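Local coordinates for pumilio domain-containing protein C56F2.08c (Schizosaccharomyces pombe, PDB 6NX5) that probably binds AU-rich regions of mRNA 3'-untranslated regions, as a longer PUF protein of which this chain is the RNA recognition motif domain, at residues 19-24 with 28-33. Numbering follows the deposited sequence.
Sequences AIHALF and GNVKDI
I33 drives its CD1 against the root of H21, 3.4 Å from H21 CB, and the two side chains cross at about a right angle. I33 CG1 lies anti to the carbonyl carbon (chi1 -62°), which turns the ethyl arm to H21, while I20 CG2 sits 4.2 Å from both I33 CD1 and I33 CG2. The imidazole of H21 has its CG anti to the backbone N (chi1 -176°); the side chains of H21 and V30 pass each other in opposite directions, with H21 CD2 4.1 Å from V30 CB. At the ring edge, in plane, a water lies 3.0 Å from H21 NE2 and donates to V30 O at 2.7 Å, bridging 19-24 and 28-33 by a polar link beside otherwise apolar packing. V30 CG2 rests on the last helical turn, 3.7 Å from F24 C, whereas the phenyl ring turns from V30 toward L6 and V8 of strand 4-9. The axes of 19-24 and 30-33 approach to 9.6 Å, their directions 154° apart: near-antiparallel helix-on-sheet packing, that of the first helix and second strand of an RRM. Strand 30-35 is outermost in the sheet within this chain, beside 42-46, whose A42 and V44 I20 also touches; S79 of the second subunit hydrogen-bonds to I33 O, and F24 reaches L59 of helix 49-59.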
ATOM      1  N   ALA A  19     -11.318  13.283  -1.496  1.00 22.29           N
ATOM      2  CA  ALA A  19     -10.916  13.671  -2.843  1.00 19.58           C
ATOM      3  C   ALA A  19     -10.449  12.459  -3.643  1.00 23.61           C
ATOM      4  O   ALA A  19     -10.751  12.331  -4.836  1.00 23.23           O
ATOM      5  CB  ALA A  19      -9.820  14.739  -2.780  1.00 20.40           C
ATOM      6  N   ILE A  20      -9.734  11.546  -2.991  1.00 21.12           N
ATOM      7  CA  ILE A  20      -9.219  10.376  -3.692  1.00 17.82           C
ATOM      8  C   ILE A  20     -10.362   9.480  -4.157  1.00 17.18           C
ATOM      9  O   ILE A  20     -10.329   8.947  -5.272  1.00 16.33           O
ATOM     10  CB  ILE A  20      -8.217   9.640  -2.787  1.00 16.70           C
ATOM     11  CG1 ILE A  20      -6.976  10.525  -2.635  1.00 22.08           C
ATOM     12  CG2 ILE A  20      -7.857   8.268  -3.362  1.00 17.04           C
ATOM     13  CD1 ILE A  20      -6.043  10.089  -1.570  1.00 25.77           C
ATOM     14  N   HIS A  21     -11.388   9.293  -3.321  1.00 17.88           N
ATOM     15  CA  HIS A  21     -12.542   8.502  -3.753  1.00 22.35           C
ATOM     16  C   HIS A  21     -13.193   9.114  -4.980  1.00 24.83           C
ATOM     17  O   HIS A  21     -13.517   8.410  -5.945  1.00 19.43           O
ATOM     18  CB  HIS A  21     -13.565   8.361  -2.622  1.00 25.87           C
ATOM     19  CG  HIS A  21     -14.728   7.487  -2.975  1.00 32.51           C
ATOM     20  ND1 HIS A  21     -15.677   7.859  -3.902  1.00 35.66           N
ATOM     21  CD2 HIS A  21     -15.080   6.250  -2.551  1.00 36.50           C
ATOM     22  CE1 HIS A  21     -16.584   6.905  -4.005  1.00 34.27           C
ATOM     23  NE2 HIS A  21     -16.243   5.917  -3.199  1.00 35.25           N
ATOM     24  N   ALA A  22     -13.409  10.430  -4.956  1.00 23.03           N
ATOM     25  CA  ALA A  22     -13.990  11.104  -6.108  1.00 25.43           C
ATOM     26  C   ALA A  22     -13.202  10.814  -7.379  1.00 24.61           C
ATOM     27  O   ALA A  22     -13.783  10.496  -8.422  1.00 26.79           O
ATOM     28  CB  ALA A  22     -14.056  12.611  -5.843  1.00 22.51           C
ATOM     29  N   LEU A  23     -11.874  10.882  -7.299  1.00 23.39           N
ATOM     30  CA  LEU A  23     -11.046  10.686  -8.483  1.00 22.43           C
ATOM     31  C   LEU A  23     -11.075   9.238  -8.955  1.00 21.56           C
ATOM     32  O   LEU A  23     -11.191   8.970 -10.157  1.00 22.23           O
ATOM     33  CB  LEU A  23      -9.614  11.121  -8.187  1.00 26.31           C
ATOM     34  CG  LEU A  23      -8.543  10.832  -9.234  1.00 30.69           C
ATOM     35  CD1 LEU A  23      -8.652  11.813 -10.388  1.00 32.69           C
ATOM     36  CD2 LEU A  23      -7.168  10.898  -8.593  1.00 33.19           C
ATOM     37  N   PHE A  24     -10.979   8.285  -8.034  1.00 17.91           N
ATOM     38  CA  PHE A  24     -10.852   6.903  -8.476  1.00 15.94           C
ATOM     39  C   PHE A  24     -12.198   6.251  -8.784  1.00 18.86           C
ATOM     40  O   PHE A  24     -12.234   5.229  -9.479  1.00 16.16           O
ATOM     41  CB  PHE A  24     -10.064   6.101  -7.433  1.00 14.95           C
ATOM     42  CG  PHE A  24      -8.581   6.291  -7.548  1.00 13.56           C
ATOM     43  CD1 PHE A  24      -7.809   5.379  -8.265  1.00 12.91           C
ATOM     44  CD2 PHE A  24      -7.956   7.390  -6.981  1.00 16.36           C
ATOM     45  CE1 PHE A  24      -6.449   5.543  -8.387  1.00 17.42           C
ATOM     46  CE2 PHE A  24      -6.592   7.583  -7.126  1.00 19.19           C
ATOM     47  CZ  PHE A  24      -5.836   6.649  -7.827  1.00 17.33           C
ATOM     48  N   GLY A  28     -14.450   2.629 -11.510  1.00 14.60           N
ATOM     49  CA  GLY A  28     -15.063   1.449 -10.943  1.00 13.89           C
ATOM     50  C   GLY A  28     -15.522   1.708  -9.523  1.00 17.31           C
ATOM     51  O   GLY A  28     -15.568   2.849  -9.059  1.00 23.17           O
ATOM     52  N   ASN A  29     -15.880   0.612  -8.853  1.00 21.75           N
ATOM     53  CA  ASN A  29     -16.410   0.668  -7.491  1.00 24.29           C
ATOM     54  C   ASN A  29     -15.231   0.609  -6.529  1.00 16.94           C
ATOM     55  O   ASN A  29     -14.653  -0.453  -6.309  1.00 21.33           O
ATOM     56  CB  ASN A  29     -17.385  -0.476  -7.237  1.00 26.37           C
ATOM     57  CG  ASN A  29     -18.634  -0.391  -8.103  1.00 44.07           C
ATOM     58  OD1 ASN A  29     -18.898  -1.280  -8.914  1.00 49.31           O
ATOM     59  ND2 ASN A  29     -19.408   0.680  -7.934  1.00 46.81           N
ATOM     60  N   VAL A  30     -14.871   1.756  -5.950  1.00 20.26           N
ATOM     61  CA  VAL A  30     -13.783   1.778  -4.979  1.00 15.33           C
ATOM     62  C   VAL A  30     -14.219   1.049  -3.717  1.00 19.46           C
ATOM     63  O   VAL A  30     -15.251   1.379  -3.116  1.00 22.56           O
ATOM     64  CB  VAL A  30     -13.370   3.220  -4.662  1.00 15.02           C
ATOM     65  CG1 VAL A  30     -12.321   3.249  -3.545  1.00 18.71           C
ATOM     66  CG2 VAL A  30     -12.863   3.921  -5.924  1.00 15.16           C
ATOM     67  N   LYS A  31     -13.425   0.070  -3.296  1.00 13.29           N
ATOM     68  CA  LYS A  31     -13.786  -0.769  -2.159  1.00 17.77           C
ATOM     69  C   LYS A  31     -13.322  -0.181  -0.837  1.00 20.92           C
ATOM     70  O   LYS A  31     -14.031  -0.288   0.168  1.00 23.34           O
ATOM     71  CB  LYS A  31     -13.204  -2.179  -2.332  1.00 22.06           C
ATOM     72  CG  LYS A  31     -13.882  -3.260  -1.488  1.00 28.94           C
ATOM     73  CD  LYS A  31     -13.215  -3.444  -0.140  1.00 42.68           C
ATOM     74  CE  LYS A  31     -14.071  -4.291   0.798  1.00 50.42           C
ATOM     75  NZ  LYS A  31     -13.657  -4.167   2.232  1.00 52.68           N
ATOM     76  N   ASP A  32     -12.149   0.445  -0.821  1.00 14.40           N
ATOM     77  CA  ASP A  32     -11.577   0.984   0.401  1.00 14.48           C
ATOM     78  C   ASP A  32     -10.493   1.960  -0.006  1.00 11.92           C
ATOM     79  O   ASP A  32      -9.936   1.861  -1.104  1.00 11.43           O
ATOM     80  CB  ASP A  32     -10.986  -0.116   1.291  1.00 20.33           C
ATOM     81  CG  ASP A  32     -12.009  -0.740   2.216  1.00 30.86           C
ATOM     82  OD1 ASP A  32     -12.776   0.004   2.862  1.00 35.52           O
ATOM     83  OD2 ASP A  32     -12.061  -1.984   2.276  1.00 32.97           O
ATOM     84  N   ILE A  33     -10.202   2.894   0.894  1.00 12.32           N
ATOM     85  CA  ILE A  33      -9.099   3.841   0.740  1.00 11.63           C
ATOM     86  C   ILE A  33      -8.394   3.942   2.083  1.00 15.14           C
ATOM     87  O   ILE A  33      -9.055   4.032   3.120  1.00 17.31           O
ATOM     88  CB  ILE A  33      -9.578   5.231   0.281  1.00 15.72           C
ATOM     89  CG1 ILE A  33     -10.231   5.124  -1.093  1.00 14.28           C
ATOM     90  CG2 ILE A  33      -8.414   6.229   0.261  1.00 16.69           C
ATOM     91  CD1 ILE A  33     -11.046   6.343  -1.447  1.00 18.17           C
TER
HETATM   92  O   HOH W   1     -17.325   3.094  -2.807  1.00 30.30           O